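Local coordinates for protein DJ-1 homolog D (Arabidopsis thaliana, PDB 4OGG) that belongs to the DJ-1/PfpI family, within the class I glutaminase amidotransferase-like clan, and carries two such domains, one after the other, on a single chain, at residues R62-T67 with M206-V211; E102-F107 with Q121-A126; C135-Y138 with S144-A147; Y273-I278 with A378-Q383. All blocks are in the same frame, centred on the assembly; numbering follows the deposited sequence.

Contact 1 (R62-T67 with M206-V211); sequences RGHNFT and MEDYEV
H64 and Y209 lie face to face, with ring centroids 3.5 Å apart and planes turned by only 9°. The two side chains run past each other in opposite directions. As a result Y209 CZ sits over H64 ND1 at 3.2 Å, and the phenol oxygen Y209 OH reaches back to H64 CB at 3.3 Å. In H64 the first torsion sets CG opposite the carbonyl carbon and beside the backbone N, pointing the imidazole at the start of helix 208-221. There H64 NE2 donates to E207 OE1 at 2.7 Å, nearly straight at 170°; the acceptor lies close to the ring plane and offers its syn lone pair. E207 is bent at its second torsion (chi2 -78°), which folds the carboxylate back toward its own helix. E207 OE2 can then cap the helix by accepting from Y209 N at 2.7 Å, approached from above the carboxylate plane. D208 OD1 is hydrogen-bonded to H257, while D208 OD2 merely approaches the imidazole edge, 3.4 Å from H64 CE1. A water donates to both N65 O and Y209 OH, 2.9 Å from Y209 OH. D15 adds another carboxylate, OD2 bonded to H64 ND1 and OD1 to Y209 OH, while W366 meets both rings edge-to-face. With both nitrogens engaged and one face stacked, the imidazole is fixed in rotation as well as position. The chemistry implies a buried polar seam between the two DJ-1/PfpI domains, in which E207 serves at once as helix cap and as partner of a histidine from the other half.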
loop_
_atom_site.group_PDB
_atom_site.type_symbol
_atom_site.label_atom_id
_atom_site.label_comp_id
_atom_site.label_asym_id
_atom_site.label_seq_id
_atom_site.Cartn_x
_atom_site.Cartn_y
_atom_site.Cartn_z
ATOM N N ARG C 62 -2.464 6.541 -4.154
ATOM C CA ARG C 62 -2.880 6.667 -5.548
ATOM C C ARG C 62 -4.380 6.512 -5.754
ATOM O O ARG C 62 -5.031 5.707 -5.093
ATOM C CB ARG C 62 -2.138 5.656 -6.432
ATOM C CG ARG C 62 -0.707 6.053 -6.739
ATOM C CD ARG C 62 -0.098 5.206 -7.842
ATOM N NE ARG C 62 -0.800 5.328 -9.121
ATOM C CZ ARG C 62 -0.300 4.906 -10.279
ATOM N NH1 ARG C 62 0.901 4.343 -10.313
ATOM N NH2 ARG C 62 -0.996 5.037 -11.400
ATOM N N GLY C 63 -4.921 7.295 -6.684
ATOM C CA GLY C 63 -6.341 7.226 -6.983
ATOM C C GLY C 63 -6.578 6.485 -8.285
ATOM O O GLY C 63 -5.743 5.688 -8.711
ATOM N N HIS C 64 -7.716 6.736 -8.921
ATOM C CA HIS C 64 -8.019 6.074 -10.188
ATOM C C HIS C 64 -7.113 6.652 -11.268
ATOM O O HIS C 64 -6.770 7.832 -11.229
ATOM C CB HIS C 64 -9.457 6.345 -10.658
ATOM C CG HIS C 64 -10.523 6.041 -9.651
ATOM N ND1 HIS C 64 -10.780 6.853 -8.566
ATOM C CD2 HIS C 64 -11.457 5.062 -9.618
ATOM C CE1 HIS C 64 -11.828 6.388 -7.911
ATOM N NE2 HIS C 64 -12.258 5.301 -8.528
ATOM N N ASN C 65 -6.727 5.834 -12.240
ATOM C CA ASN C 65 -5.936 6.373 -13.333
ATOM C C ASN C 65 -6.973 7.152 -14.136
ATOM O O ASN C 65 -8.104 6.689 -14.292
ATOM C CB ASN C 65 -5.336 5.261 -14.189
ATOM C CG ASN C 65 -4.251 4.500 -13.466
ATOM O OD1 ASN C 65 -3.376 5.098 -12.841
ATOM N ND2 ASN C 65 -4.293 3.175 -13.555
ATOM N N PHE C 66 -6.605 8.334 -14.616
ATOM C CA PHE C 66 -7.530 9.160 -15.385
ATOM C C PHE C 66 -7.201 9.145 -16.875
ATOM O O PHE C 66 -6.083 9.465 -17.269
ATOM C CB PHE C 66 -7.496 10.608 -14.887
ATOM C CG PHE C 66 -8.581 11.462 -15.467
ATOM C CD1 PHE C 66 -9.843 11.495 -14.884
ATOM C CD2 PHE C 66 -8.363 12.190 -16.629
ATOM C CE1 PHE C 66 -10.876 12.240 -15.452
ATOM C CE2 PHE C 66 -9.391 12.939 -17.208
ATOM C CZ PHE C 66 -10.649 12.962 -16.616
ATOM N N THR C 67 -8.188 8.797 -17.696
ATOM C CA THR C 67 -7.994 8.738 -19.141
ATOM C C THR C 67 -8.358 10.056 -19.819
ATOM O O THR C 67 -9.489 10.529 -19.716
ATOM C CB THR C 67 -8.836 7.608 -19.768
ATOM O OG1 THR C 67 -8.542 6.366 -19.112
ATOM C CG2 THR C 67 -8.518 7.477 -21.252
ATOM N N MET C 206 -17.954 2.181 -0.001
ATOM C CA MET C 206 -18.750 2.485 -1.177
ATOM C C MET C 206 -17.676 3.015 -2.134
ATOM O O MET C 206 -16.596 3.410 -1.684
ATOM C CB MET C 206 -19.798 3.556 -0.851
ATOM C CG MET C 206 -19.246 4.793 -0.181
ATOM S SD MET C 206 -20.574 5.851 0.442
ATOM C CE MET C 206 -19.743 6.616 1.824
ATOM N N GLU C 207 -17.939 3.007 -3.439
ATOM C CA GLU C 207 -16.937 3.469 -4.397
ATOM C C GLU C 207 -16.685 4.974 -4.278
ATOM O O GLU C 207 -17.616 5.781 -4.254
ATOM C CB GLU C 207 -17.352 3.102 -5.830
ATOM C CG GLU C 207 -16.182 2.681 -6.729
ATOM C CD GLU C 207 -15.357 3.850 -7.250
ATOM O OE1 GLU C 207 -14.178 3.634 -7.617
ATOM O OE2 GLU C 207 -15.885 4.976 -7.310
ATOM N N ASP C 208 -15.402 5.313 -4.192
ATOM C CA ASP C 208 -14.879 6.674 -4.050
ATOM C C ASP C 208 -15.543 7.726 -4.953
ATOM O O ASP C 208 -16.009 8.761 -4.473
ATOM C CB ASP C 208 -13.364 6.612 -4.300
ATOM C CG ASP C 208 -12.692 7.968 -4.288
ATOM O OD1 ASP C 208 -12.257 8.427 -3.204
ATOM O OD2 ASP C 208 -12.588 8.569 -5.381
ATOM N N TYR C 209 -15.578 7.476 -6.257
ATOM C CA TYR C 209 -16.201 8.418 -7.185
ATOM C C TYR C 209 -17.721 8.420 -7.075
ATOM O O TYR C 209 -18.359 9.470 -7.121
ATOM C CB TYR C 209 -15.902 8.057 -8.641
ATOM C CG TYR C 209 -14.534 8.354 -9.194
ATOM C CD1 TYR C 209 -13.742 9.391 -8.700
ATOM C CD2 TYR C 209 -14.083 7.657 -10.311
ATOM C CE1 TYR C 209 -12.529 9.722 -9.323
ATOM C CE2 TYR C 209 -12.899 7.978 -10.932
ATOM C CZ TYR C 209 -12.123 9.007 -10.444
ATOM O OH TYR C 209 -10.956 9.305 -11.102
ATOM N N GLU C 210 -18.291 7.227 -6.957
ATOM C CA GLU C 210 -19.739 7.062 -6.929
ATOM C C GLU C 210 -20.491 7.741 -5.805
ATOM O O GLU C 210 -21.699 7.961 -5.913
ATOM C CB GLU C 210 -20.063 5.575 -7.016
ATOM C CG GLU C 210 -19.440 4.991 -8.275
ATOM C CD GLU C 210 -19.569 3.496 -8.386
ATOM O OE1 GLU C 210 -18.880 2.924 -9.256
ATOM O OE2 GLU C 210 -20.351 2.899 -7.617
ATOM N N VAL C 211 -19.797 8.077 -4.727
ATOM C CA VAL C 211 -20.458 8.802 -3.656
ATOM C C VAL C 211 -20.166 10.294 -3.842
ATOM O O VAL C 211 -21.081 11.112 -3.878
ATOM C CB VAL C 211 -19.979 8.359 -2.244
ATOM C CG1 VAL C 211 -18.466 8.476 -2.126
ATOM C CG2 VAL C 211 -20.663 9.220 -1.175
HETATM O O HOH W 1 -10.512 8.122 -13.693
#

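Contact 2 (E102-F107 with Q121-A126); sequences ELVKEF and QLILAA
V104 is rotated so that CG1 stands opposite its backbone N (chi1 174°), leaving CG2 opposite the carbonyl carbon, and each methyl finds a different neighbour on helix 121-126. In L124 the first torsion (chi1 -58°) places CG opposite the carbonyl carbon, and the end of the side chain swings closer to helix 98-110 than its CB direction suggests. The outcome is a methyl-to-methyl contact of 3.6 Å between V104 CG1 and L124 CD2. V104 CG2 meets the beta-branch methyl of I123 instead, at 3.8 Å from I123 CG2. In both pairs the side chains cross at about a right angle, echoing the helices themselves: the axes of the two short segments approach to 9.5 Å and cross at -80°. The CA atoms of V104 and L124 are 7.2 Å apart, which places the nearest backbone approach at the valine that carries both methyl contacts. At the outer margin the extended K105 chain brings K105 CE to 4.4 Å from A126 O, a loose van der Waals approach. Both helices also pack on strand 82-85 of the central sheet, where L103 and F107 touch L83 while I123 and L124 touch I85. On another flank A125 and A126 pack against L340 and L336 of the second subunit. The contact is therefore chiefly apolar, methyl against methyl, with no hydrogen bond to set its direction, and it holds two helices nearly crosswise in the first DJ-1/PfpI domain, the second of them soon after the modified cysteine at position 118.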
loop_
_atom_site.group_PDB
_atom_site.type_symbol
_atom_site.label_atom_id
_atom_site.label_comp_id
_atom_site.label_asym_id
_atom_site.label_seq_id
_atom_site.Cartn_x
_atom_site.Cartn_y
_atom_site.Cartn_z
ATOM N N GLU C 102 1.829 29.324 -21.099
ATOM C CA GLU C 102 1.402 30.020 -22.307
ATOM C C GLU C 102 -0.103 29.880 -22.480
ATOM O O GLU C 102 -0.802 30.856 -22.748
ATOM C CB GLU C 102 2.095 29.429 -23.533
ATOM C CG GLU C 102 1.616 30.016 -24.845
ATOM C CD GLU C 102 1.712 29.026 -25.987
ATOM O OE1 GLU C 102 2.791 28.426 -26.166
ATOM O OE2 GLU C 102 0.709 28.850 -26.709
ATOM N N LEU C 103 -0.592 28.653 -22.331
ATOM C CA LEU C 103 -2.011 28.366 -22.478
ATOM C C LEU C 103 -2.851 29.154 -21.480
ATOM O O LEU C 103 -3.858 29.765 -21.847
ATOM C CB LEU C 103 -2.260 26.861 -22.309
ATOM C CG LEU C 103 -3.699 26.351 -22.465
ATOM C CD1 LEU C 103 -3.682 24.865 -22.784
ATOM C CD2 LEU C 103 -4.491 26.618 -21.193
ATOM N N VAL C 104 -2.441 29.145 -20.216
ATOM C CA VAL C 104 -3.182 29.860 -19.187
ATOM C C VAL C 104 -3.169 31.368 -19.432
ATOM O O VAL C 104 -4.191 32.038 -19.287
ATOM C CB VAL C 104 -2.611 29.543 -17.784
ATOM C CG1 VAL C 104 -3.290 30.400 -16.726
ATOM C CG2 VAL C 104 -2.828 28.071 -17.476
ATOM N N LYS C 105 -2.017 31.900 -19.815
ATOM C CA LYS C 105 -1.914 33.329 -20.080
ATOM C C LYS C 105 -2.858 33.720 -21.209
ATOM O O LYS C 105 -3.570 34.719 -21.117
ATOM C CB LYS C 105 -0.477 33.696 -20.456
ATOM C CG LYS C 105 0.515 33.556 -19.317
ATOM C CD LYS C 105 1.933 33.800 -19.806
ATOM C CE LYS C 105 2.953 33.642 -18.691
ATOM N NZ LYS C 105 4.344 33.864 -19.185
ATOM N N GLU C 106 -2.871 32.922 -22.271
ATOM C CA GLU C 106 -3.729 33.204 -23.413
ATOM C C GLU C 106 -5.197 33.196 -22.998
ATOM O O GLU C 106 -5.980 34.050 -23.423
ATOM C CB GLU C 106 -3.490 32.173 -24.519
ATOM C CG GLU C 106 -4.224 32.473 -25.818
ATOM C CD GLU C 106 -3.820 33.807 -26.416
ATOM O OE1 GLU C 106 -2.615 33.996 -26.689
ATOM O OE2 GLU C 106 -4.706 34.669 -26.610
ATOM N N PHE C 107 -5.567 32.239 -22.156
ATOM C CA PHE C 107 -6.945 32.131 -21.703
ATOM C C PHE C 107 -7.322 33.278 -20.765
ATOM O O PHE C 107 -8.412 33.845 -20.862
ATOM C CB PHE C 107 -7.165 30.796 -20.993
ATOM C CG PHE C 107 -8.548 30.254 -21.159
ATOM C CD1 PHE C 107 -8.928 29.652 -22.353
ATOM C CD2 PHE C 107 -9.487 30.386 -20.145
ATOM C CE1 PHE C 107 -10.226 29.188 -22.534
ATOM C CE2 PHE C 107 -10.787 29.927 -20.317
ATOM C CZ PHE C 107 -11.157 29.327 -21.516
ATOM N N GLN C 121 -3.690 26.934 -8.409
ATOM C CA GLN C 121 -3.302 28.336 -8.483
ATOM C C GLN C 121 -1.802 28.586 -8.656
ATOM O O GLN C 121 -1.396 29.687 -9.023
ATOM C CB GLN C 121 -3.819 29.093 -7.248
ATOM C CG GLN C 121 -5.327 29.395 -7.274
ATOM C CD GLN C 121 -6.207 28.219 -6.854
ATOM O OE1 GLN C 121 -6.105 27.112 -7.393
ATOM N NE2 GLN C 121 -7.092 28.465 -5.887
ATOM N N LEU C 122 -0.975 27.578 -8.389
ATOM C CA LEU C 122 0.463 27.743 -8.563
ATOM C C LEU C 122 0.733 28.077 -10.021
ATOM O O LEU C 122 1.647 28.839 -10.339
ATOM C CB LEU C 122 1.209 26.464 -8.186
ATOM C CG LEU C 122 1.368 26.187 -6.689
ATOM C CD1 LEU C 122 2.060 24.851 -6.500
ATOM C CD2 LEU C 122 2.169 27.308 -6.043
ATOM N N ILE C 123 -0.077 27.510 -10.909
ATOM C CA ILE C 123 0.080 27.762 -12.335
ATOM C C ILE C 123 -0.287 29.208 -12.676
ATOM O O ILE C 123 0.337 29.827 -13.532
ATOM C CB ILE C 123 -0.785 26.794 -13.163
ATOM C CG1 ILE C 123 -0.425 25.350 -12.800
ATOM C CG2 ILE C 123 -0.542 27.023 -14.653
ATOM C CD1 ILE C 123 -1.321 24.298 -13.431
ATOM N N LEU C 124 -1.301 29.748 -12.004
ATOM C CA LEU C 124 -1.705 31.131 -12.245
ATOM C C LEU C 124 -0.593 32.068 -11.781
ATOM O O LEU C 124 -0.341 33.108 -12.394
ATOM C CB LEU C 124 -3.003 31.452 -11.494
ATOM C CG LEU C 124 -4.213 30.575 -11.834
ATOM C CD1 LEU C 124 -5.431 31.063 -11.064
ATOM C CD2 LEU C 124 -4.479 30.622 -13.329
ATOM N N ALA C 125 0.072 31.698 -10.689
ATOM C CA ALA C 125 1.165 32.505 -10.170
ATOM C C ALA C 125 2.303 32.504 -11.186
ATOM O O ALA C 125 2.893 33.546 -11.465
ATOM C CB ALA C 125 1.652 31.950 -8.837
ATOM N N ALA C 126 2.602 31.332 -11.741
ATOM C CA ALA C 126 3.672 31.208 -12.726
ATOM C C ALA C 126 3.339 31.962 -14.012
ATOM O O ALA C 126 4.232 32.480 -14.683
ATOM C CB ALA C 126 3.936 29.736 -13.037
#

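Contact 3 (C135-Y138 with S144-A147); sequences CTAY and SLVA
In the first DJ-1/PfpI domain the chain leaves strand 134-135, passes through an irregular stretch and turns into helix 142-147, where L145 folds back against C135 and A137. One methyl makes the contact: L145 CD1 lies 3.8 Å from A137 CB and 4.1 Å from C135 SG. The two partners stand two residues apart on an extended backbone and both direct their CB toward the helix, whereas T136 between them points away and gives its hydroxyl to V153 O. Only the carbonyl of T136 comes near, with T136 O 4.3 Å from L145 CD1. The sulfur is held between the backbone N and the carbonyl carbon of C135 (chi1 57°), a rotation that carries it toward the leucine. In L145, CG stands opposite its own carbonyl carbon (chi1 -74°), which carries the branch across to 135-138 with CD1 leading. W152 touches both A137 and L145, and on the same helix S144 and A147 pack on L340 of the second subunit. C135 makes backbone bonds to both K151 and V153, consistent with parallel pairing of strands 134-135 and 151-152, and so with a small beta-alpha-beta unit whose helix packs through a leucine onto the first strand and the loop behind it.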
loop_
_atom_site.group_PDB
_atom_site.type_symbol
_atom_site.label_atom_id
_atom_site.label_comp_id
_atom_site.label_asym_id
_atom_site.label_seq_id
_atom_site.Cartn_x
_atom_site.Cartn_y
_atom_site.Cartn_z
ATOM N N CYS C 135 -8.160 36.318 -4.623
ATOM C CA CYS C 135 -8.223 34.881 -4.815
ATOM C C CYS C 135 -7.802 34.127 -3.567
ATOM O O CYS C 135 -7.119 34.670 -2.699
ATOM C CB CYS C 135 -7.322 34.468 -5.989
ATOM S SG CYS C 135 -5.570 34.952 -5.833
ATOM N N THR C 136 -8.244 32.878 -3.477
ATOM C CA THR C 136 -7.869 32.011 -2.371
ATOM C C THR C 136 -7.238 30.795 -3.040
ATOM O O THR C 136 -7.131 30.743 -4.268
ATOM C CB THR C 136 -9.091 31.562 -1.531
ATOM O OG1 THR C 136 -8.636 30.878 -0.355
ATOM C CG2 THR C 136 -9.973 30.616 -2.325
ATOM N N ALA C 137 -6.823 29.825 -2.237
ATOM C CA ALA C 137 -6.206 28.607 -2.748
ATOM C C ALA C 137 -5.884 27.758 -1.540
ATOM O O ALA C 137 -6.209 28.136 -0.414
ATOM C CB ALA C 137 -4.925 28.941 -3.497
ATOM N N TYR C 138 -5.261 26.606 -1.754
ATOM C CA TYR C 138 -4.892 25.799 -0.606
ATOM C C TYR C 138 -3.987 26.746 0.191
ATOM O O TYR C 138 -3.186 27.481 -0.390
ATOM C CB TYR C 138 -4.123 24.552 -1.032
ATOM C CG TYR C 138 -3.990 23.553 0.088
ATOM C CD1 TYR C 138 -5.107 22.870 0.571
ATOM C CD2 TYR C 138 -2.759 23.322 0.699
ATOM C CE1 TYR C 138 -5.004 21.981 1.637
ATOM C CE2 TYR C 138 -2.645 22.435 1.770
ATOM C CZ TYR C 138 -3.770 21.769 2.232
ATOM O OH TYR C 138 -3.664 20.893 3.286
ATOM N N SER C 144 3.134 32.168 -2.333
ATOM C CA SER C 144 3.455 32.358 -3.745
ATOM C C SER C 144 2.495 33.339 -4.410
ATOM O O SER C 144 2.908 34.168 -5.220
ATOM C CB SER C 144 3.425 31.024 -4.495
ATOM O OG SER C 144 2.109 30.521 -4.601
ATOM N N LEU C 145 1.214 33.248 -4.072
ATOM C CA LEU C 145 0.232 34.149 -4.666
ATOM C C LEU C 145 0.467 35.586 -4.207
ATOM O O LEU C 145 0.351 36.526 -4.993
ATOM C CB LEU C 145 -1.188 33.695 -4.311
ATOM C CG LEU C 145 -1.653 32.449 -5.078
ATOM C CD1 LEU C 145 -3.006 31.986 -4.571
ATOM C CD2 LEU C 145 -1.731 32.774 -6.566
ATOM N N VAL C 146 0.798 35.750 -2.931
ATOM C CA VAL C 146 1.069 37.075 -2.392
ATOM C C VAL C 146 2.292 37.635 -3.114
ATOM O O VAL C 146 2.318 38.800 -3.503
ATOM C CB VAL C 146 1.344 37.004 -0.871
ATOM C CG1 VAL C 146 1.882 38.339 -0.369
ATOM C CG2 VAL C 146 0.060 36.645 -0.138
ATOM N N ALA C 147 3.298 36.786 -3.301
ATOM C CA ALA C 147 4.524 37.193 -3.981
ATOM C C ALA C 147 4.235 37.613 -5.418
ATOM O O ALA C 147 4.937 38.458 -5.981
ATOM C CB ALA C 147 5.529 36.050 -3.967
#

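Contact 4 (Y273-I278 with A378-Q383)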
loop_
_atom_site.group_PDB
_atom_site.type_symbol
_atom_site.label_atom_id
_atom_site.label_comp_id
_atom_site.label_asym_id
_atom_site.label_seq_id
_atom_site.Cartn_x
_atom_site.Cartn_y
_atom_site.Cartn_z
ATOM N N TYR C 273 -37.559 14.046 1.997
ATOM C CA TYR C 273 -36.682 14.047 0.831
ATOM C C TYR C 273 -37.443 13.922 -0.479
ATOM O O TYR C 273 -38.522 13.334 -0.533
ATOM C CB TYR C 273 -35.662 12.912 0.960
ATOM C CG TYR C 273 -34.709 13.122 2.107
ATOM C CD1 TYR C 273 -33.625 13.990 1.985
ATOM C CD2 TYR C 273 -34.925 12.507 3.339
ATOM C CE1 TYR C 273 -32.781 14.241 3.060
ATOM C CE2 TYR C 273 -34.087 12.753 4.422
ATOM C CZ TYR C 273 -33.018 13.622 4.275
ATOM O OH TYR C 273 -32.194 13.882 5.341
ATOM N N ASP C 274 -36.867 14.484 -1.536
ATOM C CA ASP C 274 -37.485 14.448 -2.851
ATOM C C ASP C 274 -36.889 13.353 -3.724
ATOM O O ASP C 274 -37.478 12.973 -4.737
ATOM C CB ASP C 274 -37.316 15.803 -3.536
ATOM C CG ASP C 274 -37.880 16.940 -2.711
ATOM O OD1 ASP C 274 -39.109 16.955 -2.489
ATOM O OD2 ASP C 274 -37.096 17.813 -2.281
ATOM N N ALA C 275 -35.718 12.853 -3.340
ATOM C CA ALA C 275 -35.057 11.803 -4.109
ATOM C C ALA C 275 -34.053 10.997 -3.291
ATOM O O ALA C 275 -33.562 11.445 -2.254
ATOM C CB ALA C 275 -34.365 12.404 -5.329
ATOM N N LEU C 276 -33.751 9.800 -3.780
ATOM C CA LEU C 276 -32.813 8.904 -3.119
ATOM C C LEU C 276 -31.703 8.518 -4.086
ATOM O O LEU C 276 -31.961 8.239 -5.257
ATOM C CB LEU C 276 -33.539 7.638 -2.657
ATOM C CG LEU C 276 -32.754 6.605 -1.848
ATOM C CD1 LEU C 276 -32.403 7.176 -0.479
ATOM C CD2 LEU C 276 -33.594 5.341 -1.695
ATOM N N VAL C 277 -30.469 8.510 -3.601
ATOM C CA VAL C 277 -29.338 8.129 -4.435
ATOM C C VAL C 277 -28.558 7.027 -3.724
ATOM O O VAL C 277 -28.311 7.105 -2.516
ATOM C CB VAL C 277 -28.398 9.320 -4.706
ATOM C CG1 VAL C 277 -27.241 8.868 -5.584
ATOM C CG2 VAL C 277 -29.168 10.451 -5.389
ATOM N N ILE C 278 -28.175 5.999 -4.473
ATOM C CA ILE C 278 -27.438 4.884 -3.895
ATOM C C ILE C 278 -26.098 4.642 -4.576
ATOM O O ILE C 278 -26.043 4.113 -5.690
ATOM C CB ILE C 278 -28.246 3.572 -3.973
ATOM C CG1 ILE C 278 -29.619 3.761 -3.326
ATOM C CG2 ILE C 278 -27.481 2.452 -3.269
ATOM C CD1 ILE C 278 -30.498 2.523 -3.380
ATOM N N ALA C 378 -33.388 15.442 -14.745
ATOM C CA ALA C 378 -34.597 15.468 -15.556
ATOM C C ALA C 378 -35.821 15.096 -14.723
ATOM O O ALA C 378 -36.839 15.785 -14.767
ATOM C CB ALA C 378 -34.456 14.515 -16.734
ATOM N N LEU C 379 -35.718 14.009 -13.962
ATOM C CA LEU C 379 -36.828 13.562 -13.123
ATOM C C LEU C 379 -37.173 14.564 -12.029
ATOM O O LEU C 379 -38.337 14.702 -11.654
ATOM C CB LEU C 379 -36.515 12.203 -12.485
ATOM C CG LEU C 379 -36.519 10.985 -13.409
ATOM C CD1 LEU C 379 -36.280 9.728 -12.589
ATOM C CD2 LEU C 379 -37.852 10.889 -14.135
ATOM N N LEU C 380 -36.163 15.259 -11.515
ATOM C CA LEU C 380 -36.377 16.249 -10.465
ATOM C C LEU C 380 -36.791 17.608 -11.023
ATOM O O LEU C 380 -37.173 18.505 -10.272
ATOM C CB LEU C 380 -35.111 16.406 -9.618
ATOM C CG LEU C 380 -34.782 15.244 -8.677
ATOM C CD1 LEU C 380 -33.419 15.460 -8.042
ATOM C CD2 LEU C 380 -35.867 15.134 -7.611
ATOM N N GLY C 381 -36.713 17.758 -12.340
ATOM C CA GLY C 381 -37.085 19.018 -12.959
ATOM C C GLY C 381 -36.030 20.098 -12.808
ATOM O O GLY C 381 -36.335 21.288 -12.919
ATOM N N ILE C 382 -34.791 19.689 -12.542
ATOM C CA ILE C 382 -33.683 20.631 -12.390
ATOM C C ILE C 382 -33.061 20.873 -13.758
ATOM O O ILE C 382 -32.747 19.925 -14.481
ATOM C CB ILE C 382 -32.581 20.080 -11.457
ATOM C CG1 ILE C 382 -33.172 19.731 -10.093
ATOM C CG2 ILE C 382 -31.475 21.116 -11.298
ATOM C CD1 ILE C 382 -32.175 19.078 -9.141
ATOM N N GLN C 383 -32.875 22.141 -14.109
ATOM C CA GLN C 383 -32.300 22.479 -15.401
ATOM C C GLN C 383 -31.192 23.517 -15.320
ATOM O O GLN C 383 -31.209 24.400 -14.464
ATOM C CB GLN C 383 -33.381 23.023 -16.335
ATOM C CG GLN C 383 -34.625 22.164 -16.438
ATOM C CD GLN C 383 -35.682 22.812 -17.309
ATOM O OE1 GLN C 383 -35.489 22.984 -18.514
ATOM N NE2 GLN C 383 -36.802 23.189 -16.700
#
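A275, extended at the start of strand 275-278, faces L380, the last residue of helix 369-380, and their CA atoms, 7.9 Å apart, mark the nearest approach of the two backbones. Just beyond L380 the helix is closed by a Schellman motif: G381 takes a positive phi of 77°, and G381 N bonds back to A378 O at 3.1 Å, one of the motif's two bonds. Past this helix end the chain moves away from the strand. Within the second DJ-1/PfpI domain, strand 275-278 lies between strands 197-201 and 307-309 of the parallel part of the central sheet, and helix 369-380 packs on one face of it. V277 continues that packing by touching F372 and L376. The leucine carries the meeting itself. Its CG stands opposite the carbonyl carbon and beside the backbone N (chi1 -72°), presenting both methyls to the strand. L380 CD2 comes within 3.9 Å of A275 CB, and L380 CD1 reaches the same carbon at 4.2 Å. CD2 of L380 also lies 3.9 Å from the backbone oxygen D274 O. At the margin D274 CB is 4.4 Å from L380 CD2, while D274 OD2 is bonded to R197 N.

Starting from the N terminus, residues 62-67 are the first to enter a contact, and contact 1 closes a long loop only at 206-211, in the second DJ-1/PfpI domain. Contacts 2 and 3 both fall within that loop, one after the other, each closing a short excursion of the first domain. They also touch: Q121 NE2 lies 2.8 Å from T136 O, a probable hydrogen bond linking helix 121-126 to the loop of 135-138, and both border the second subunit. Contact 4 opens after contact 1 has closed and spans about a hundred residues of the second domain, joining its sheet to helix 369-380. No loops cross; of the four, only contact 1 joins the two domains.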